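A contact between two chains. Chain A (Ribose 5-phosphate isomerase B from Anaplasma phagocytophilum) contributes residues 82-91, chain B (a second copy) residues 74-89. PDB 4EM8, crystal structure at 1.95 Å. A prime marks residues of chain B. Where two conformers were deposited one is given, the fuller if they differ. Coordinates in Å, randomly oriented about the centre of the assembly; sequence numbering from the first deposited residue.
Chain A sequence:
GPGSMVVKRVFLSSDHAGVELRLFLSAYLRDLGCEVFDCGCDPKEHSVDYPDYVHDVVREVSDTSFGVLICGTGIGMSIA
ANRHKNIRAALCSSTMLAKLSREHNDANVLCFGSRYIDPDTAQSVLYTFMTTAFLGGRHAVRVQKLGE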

# COMPACT_ATOMS: atom_id res chain seq x y z
N ASN A 82 4.08 -0.57 -6.72
CA ASN A 82 5.14 -1.22 -5.94
C ASN A 82 5.69 -2.50 -6.55
O ASN A 82 6.57 -3.14 -5.98
N ARG A 83 5.17 -2.84 -7.72
CA ARG A 83 5.77 -3.86 -8.60
C ARG A 83 7.18 -3.49 -9.06
O ARG A 83 7.94 -4.39 -9.40
N HIS A 84 7.53 -2.20 -9.05
CA HIS A 84 8.81 -1.72 -9.54
C HIS A 84 9.77 -1.36 -8.41
O HIS A 84 9.41 -0.66 -7.44
N LYS A 85 10.99 -1.86 -8.54
CA LYS A 85 12.01 -1.71 -7.48
C LYS A 85 12.48 -0.27 -7.18
O LYS A 85 13.05 -0.02 -6.11
N ASN A 86 12.25 0.66 -8.09
CA ASN A 86 12.66 2.06 -7.87
C ASN A 86 11.53 2.83 -7.16
O ASN A 86 11.73 3.97 -6.82
N ILE A 87 10.37 2.21 -7.01
CA ILE A 87 9.17 2.85 -6.54
C ILE A 87 8.84 2.44 -5.13
O ILE A 87 8.87 1.23 -4.76
N ARG A 88 8.47 3.45 -4.34
CA ARG A 88 8.03 3.24 -2.97
C ARG A 88 6.75 4.02 -2.81
O ARG A 88 6.78 5.23 -2.51
N ALA A 89 5.63 3.32 -3.08
CA ALA A 89 4.30 3.91 -3.10
C ALA A 89 3.55 3.75 -1.80
O ALA A 89 3.57 2.69 -1.20
N ALA A 90 2.78 4.76 -1.42
CA ALA A 90 1.93 4.69 -0.21
C ALA A 90 0.57 5.31 -0.53
O ALA A 90 0.49 6.42 -1.04
N LEU A 91 -0.50 4.56 -0.23
CA LEU A 91 -1.87 5.09 -0.20
C LEU A 91 -2.05 5.90 1.09
O LEU A 91 -1.94 5.36 2.20
N GLY B 74 3.26 -0.39 8.72
CA GLY B 74 2.66 -1.19 7.65
C GLY B 74 3.10 -0.81 6.25
O GLY B 74 2.93 -1.59 5.32
N ILE B 75 3.66 0.39 6.09
CA ILE B 75 3.94 0.98 4.80
C ILE B 75 5.06 0.21 4.13
O ILE B 75 4.99 -0.14 2.94
N GLY B 76 6.10 -0.06 4.88
CA GLY B 76 7.24 -0.79 4.35
C GLY B 76 6.91 -2.22 3.97
O GLY B 76 7.36 -2.73 2.93
N MET B 77 6.13 -2.88 4.82
CA MET B 77 5.67 -4.26 4.49
C MET B 77 4.83 -4.29 3.20
O MET B 77 5.02 -5.15 2.34
N SER B 78 3.93 -3.33 3.03
CA SER B 78 3.10 -3.31 1.83
C SER B 78 3.91 -3.01 0.56
O SER B 78 3.71 -3.67 -0.47
N ILE B 79 4.88 -2.08 0.64
CA ILE B 79 5.81 -1.82 -0.46
C ILE B 79 6.57 -3.09 -0.85
O ILE B 79 6.54 -3.50 -2.00
N ALA B 80 7.19 -3.74 0.13
CA ALA B 80 7.96 -4.97 -0.08
C ALA B 80 7.15 -6.14 -0.67
O ALA B 80 7.66 -6.85 -1.54
N ALA B 81 5.95 -6.36 -0.16
CA ALA B 81 5.13 -7.50 -0.56
C ALA B 81 4.72 -7.32 -2.00
O ALA B 81 4.73 -8.30 -2.79
N ASN B 82 4.44 -6.08 -2.40
CA ASN B 82 3.88 -5.85 -3.73
C ASN B 82 4.93 -5.83 -4.84
O ASN B 82 4.58 -5.68 -6.02
N ARG B 83 6.20 -6.01 -4.48
CA ARG B 83 7.28 -6.32 -5.48
C ARG B 83 7.01 -7.62 -6.26
O ARG B 83 7.53 -7.79 -7.35
N HIS B 84 6.17 -8.50 -5.71
CA HIS B 84 5.91 -9.83 -6.26
C HIS B 84 4.58 -9.86 -6.98
O HIS B 84 3.53 -9.50 -6.43
N LYS B 85 4.62 -10.30 -8.23
CA LYS B 85 3.48 -10.24 -9.14
C LYS B 85 2.29 -11.10 -8.77
O LYS B 85 1.17 -10.84 -9.22
N ASN B 86 2.52 -12.13 -7.98
CA ASN B 86 1.46 -12.99 -7.49
C ASN B 86 0.88 -12.47 -6.18
O ASN B 86 -0.05 -13.07 -5.65
N ILE B 87 1.42 -11.37 -5.65
CA ILE B 87 0.96 -10.82 -4.39
C ILE B 87 0.16 -9.54 -4.57
O ILE B 87 0.52 -8.68 -5.39
N ARG B 88 -0.91 -9.42 -3.78
CA ARG B 88 -1.79 -8.25 -3.78
C ARG B 88 -2.03 -7.86 -2.33
O ARG B 88 -2.91 -8.41 -1.67
N ALA B 89 -1.20 -6.92 -1.85
CA ALA B 89 -1.07 -6.60 -0.44
C ALA B 89 -1.74 -5.25 -0.12
O ALA B 89 -1.62 -4.30 -0.88

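Arginine is well suited to joining two copies of a protein, because its guanidinium can serve several backbone carbonyls at once, and in a symmetric contact each copy can offer the same side chain to the same site on its partner. The two copies of ribose 5-phosphate isomerase B illustrate the principle through Arg83 and Arg83′. Arg83 NH1 donates to Asn82′ O at 2.8 Å and to Ile87′ O at 3.0 Å, while Arg83 NH2 reaches that same Ile87′ O at 2.8 Å. The return arm repeats the pattern: Arg83′ NH1 binds Asn82 O and Ile87 O, each at 2.8 Å, and Arg83′ NH2 binds Ile87 O, also at 2.8 Å. The Ile87 carbonyl on each side is thus held by both terminal nitrogens of one guanidinium, in a forked arrangement with N-H...O angles of about 135°.

Such a reach depends on the rotamer. In both arginines CA-to-CB points away overall, although CB still touches the other stretch; chi1 and chi2 near m, followed by a t chi3, bring the guanidinium to its partner. There the Asn82′ and Ile87′ carbonyls lie at the edge of the Arg83 group, near its plane, where N-H bonds are directed. His84′ O sits over one face instead, and although it is 3.1 Å from Arg83 NH1, the angle is too poor for a hydrogen bond. The CA of Lys85′ covers the same face, and the aliphatic parts of the two side chains meet where Arg83 CD lies 4.1 Å from Lys85′ CG.

Between the two arms, the backbones come close. Asn82 O and Asn82′ O, both acceptors, are 3.2 Å apart, and each also receives a hydrogen bond from the arginine of the other chain. CA-H...O contacts add to this, with Arg83′ CA 3.3 Å from Asn82 O and Arg83 CA 3.4 Å from Asn82′ O.

The asparagine side chains, both m at chi1, approach with Asn82 CB 3.7 Å from Asn82′ CB, but their amides are engaged within their own chains. Asn82 OD1 accepts from Ala89 N at 2.8 Å and Asn82 ND2 donates to Ala89 O at 3.1 Å; Asn82′ pairs with Ala89′ in the same way. Each ND2 has a second hydrogen, and one water accepts from both, at 3.0 Å from Asn82 ND2 and 2.8 Å from Asn82′ ND2, bridging the chains.

Farther out, direct hydrogen bonds across the contact give way to van der Waals packing, and the chain B helix supplies its part through two isoleucines. Ile79′, with chi1 m and chi2 t, has its CA-to-CB bond sideways to the chain A stretch, and its side chain touches several residues: its CG2 is 3.7 Å from Asn82 OD1, its CG1 3.5 Å from Ala89 O, and its CD1 3.8 Å from Arg88 CB. One turn earlier, Ile75′ adopts the same rotamer and places CG2 4.1 Å from Ala90 CB, which points toward the helix from its strand.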

# COMPACT_ATOMS: atom_id res chain seq x y z
CB ASN A 82 4.70 -1.42 -4.50
CG ASN A 82 4.76 -0.13 -3.75
OD1 ASN A 82 5.71 0.63 -3.94
ND2 ASN A 82 3.74 0.16 -2.91
CB ARG A 83 4.87 -4.12 -9.84
CG ARG A 83 3.51 -4.73 -9.52
CD ARG A 83 3.59 -6.22 -9.40
NE ARG A 83 2.27 -6.86 -9.24
CZ ARG A 83 1.65 -7.11 -8.08
NH1 ARG A 83 2.19 -6.76 -6.91
NH2 ARG A 83 0.48 -7.76 -8.07
CB HIS A 84 8.57 -0.51 -10.46
CG HIS A 84 7.49 -0.75 -11.48
ND1 HIS A 84 7.78 -1.11 -12.75
CD2 HIS A 84 6.10 -0.75 -11.37
CE1 HIS A 84 6.62 -1.32 -13.42
NE2 HIS A 84 5.59 -1.08 -12.57
CB LYS A 85 13.23 -2.61 -7.77
CG LYS A 85 12.87 -4.09 -7.86
CD LYS A 85 14.06 -5.04 -7.94
CE LYS A 85 13.60 -6.49 -7.75
NZ LYS A 85 14.68 -7.45 -7.43
CB ASN A 86 13.01 2.78 -9.18
CG ASN A 86 11.87 2.78 -10.19
OD1 ASN A 86 11.17 1.79 -10.33
ND2 ASN A 86 11.68 3.89 -10.91
CB ILE A 87 7.95 2.50 -7.42
CG1 ILE A 87 8.15 2.92 -8.89
CG2 ILE A 87 6.69 3.15 -6.85
CD1 ILE A 87 8.43 4.40 -9.15
CB ARG A 88 9.12 3.69 -1.97
CG ARG A 88 10.40 2.88 -2.12
CD ARG A 88 11.52 3.33 -1.21
NE ARG A 88 11.91 4.70 -1.51
CZ ARG A 88 12.69 5.05 -2.53
NH1 ARG A 88 13.20 4.12 -3.32
NH2 ARG A 88 12.97 6.32 -2.75
CB ALA A 89 3.46 3.34 -4.24
CB ALA A 90 2.58 5.45 0.95
CB LEU A 91 -2.88 3.94 -0.24
CG LEU A 91 -4.37 4.23 -0.02
CD1 LEU A 91 -4.81 5.34 -0.94
CD2 LEU A 91 -5.20 2.95 -0.24
CB ILE B 75 4.34 2.46 4.95
CG1 ILE B 75 3.23 3.24 5.68
CG2 ILE B 75 4.62 3.08 3.60
CD1 ILE B 75 3.64 4.64 6.09
CB MET B 77 4.88 -4.90 5.66
CG MET B 77 5.73 -5.48 6.81
SD MET B 77 7.04 -6.58 6.18
CE MET B 77 7.39 -7.46 7.69
CB SER B 78 1.88 -2.40 2.00
OG SER B 78 2.23 -1.10 2.43
CB ILE B 79 6.84 -0.70 -0.13
CG1 ILE B 79 6.17 0.65 -0.01
CG2 ILE B 79 7.92 -0.63 -1.21
CD1 ILE B 79 7.06 1.75 0.58
CB ALA B 80 8.61 -5.40 1.24
CB ALA B 81 3.89 -7.64 0.33
CB ASN B 82 2.98 -4.64 -3.76
CG ASN B 82 1.61 -4.90 -3.11
OD1 ASN B 82 0.99 -5.94 -3.37
ND2 ASN B 82 1.13 -3.96 -2.27
CB ARG B 83 8.65 -6.43 -4.79
CG ARG B 83 9.13 -5.17 -4.09
CD ARG B 83 9.69 -4.18 -5.07
NE ARG B 83 10.36 -3.03 -4.44
CZ ARG B 83 9.81 -1.82 -4.29
NH1 ARG B 83 8.56 -1.59 -4.69
NH2 ARG B 83 10.52 -0.85 -3.74
CB HIS B 84 5.94 -10.85 -5.11
CG HIS B 84 7.22 -10.82 -4.30
ND1 HIS B 84 8.31 -11.50 -4.67
CD2 HIS B 84 7.56 -10.12 -3.13
CE1 HIS B 84 9.30 -11.27 -3.77
NE2 HIS B 84 8.83 -10.44 -2.83
CB LYS B 85 3.92 -10.64 -10.55
CG LYS B 85 4.93 -9.68 -11.13
CD LYS B 85 4.97 -9.70 -12.64
CE LYS B 85 5.71 -8.49 -13.18
NZ LYS B 85 5.25 -8.19 -14.56
CB ASN B 86 1.97 -14.41 -7.28
CG ASN B 86 2.94 -14.50 -6.12
OD1 ASN B 86 3.95 -13.79 -6.09
ND2 ASN B 86 2.63 -15.36 -5.14
CB ILE B 87 2.13 -10.46 -3.44
CG1 ILE B 87 2.97 -11.69 -3.11
CG2 ILE B 87 1.57 -9.79 -2.16
CD1 ILE B 87 2.24 -12.79 -2.38
CB ARG B 88 -3.08 -8.54 -4.53
CG ARG B 88 -2.84 -8.76 -6.02
CD ARG B 88 -4.13 -9.08 -6.76
NE ARG B 88 -4.82 -10.24 -6.19
CZ ARG B 88 -4.46 -11.51 -6.38
NH1 ARG B 88 -3.40 -11.82 -7.12
NH2 ARG B 88 -5.15 -12.50 -5.79
CB ALA B 89 0.44 -6.57 -0.05
O HOH W 1 1.46 -1.25 -1.56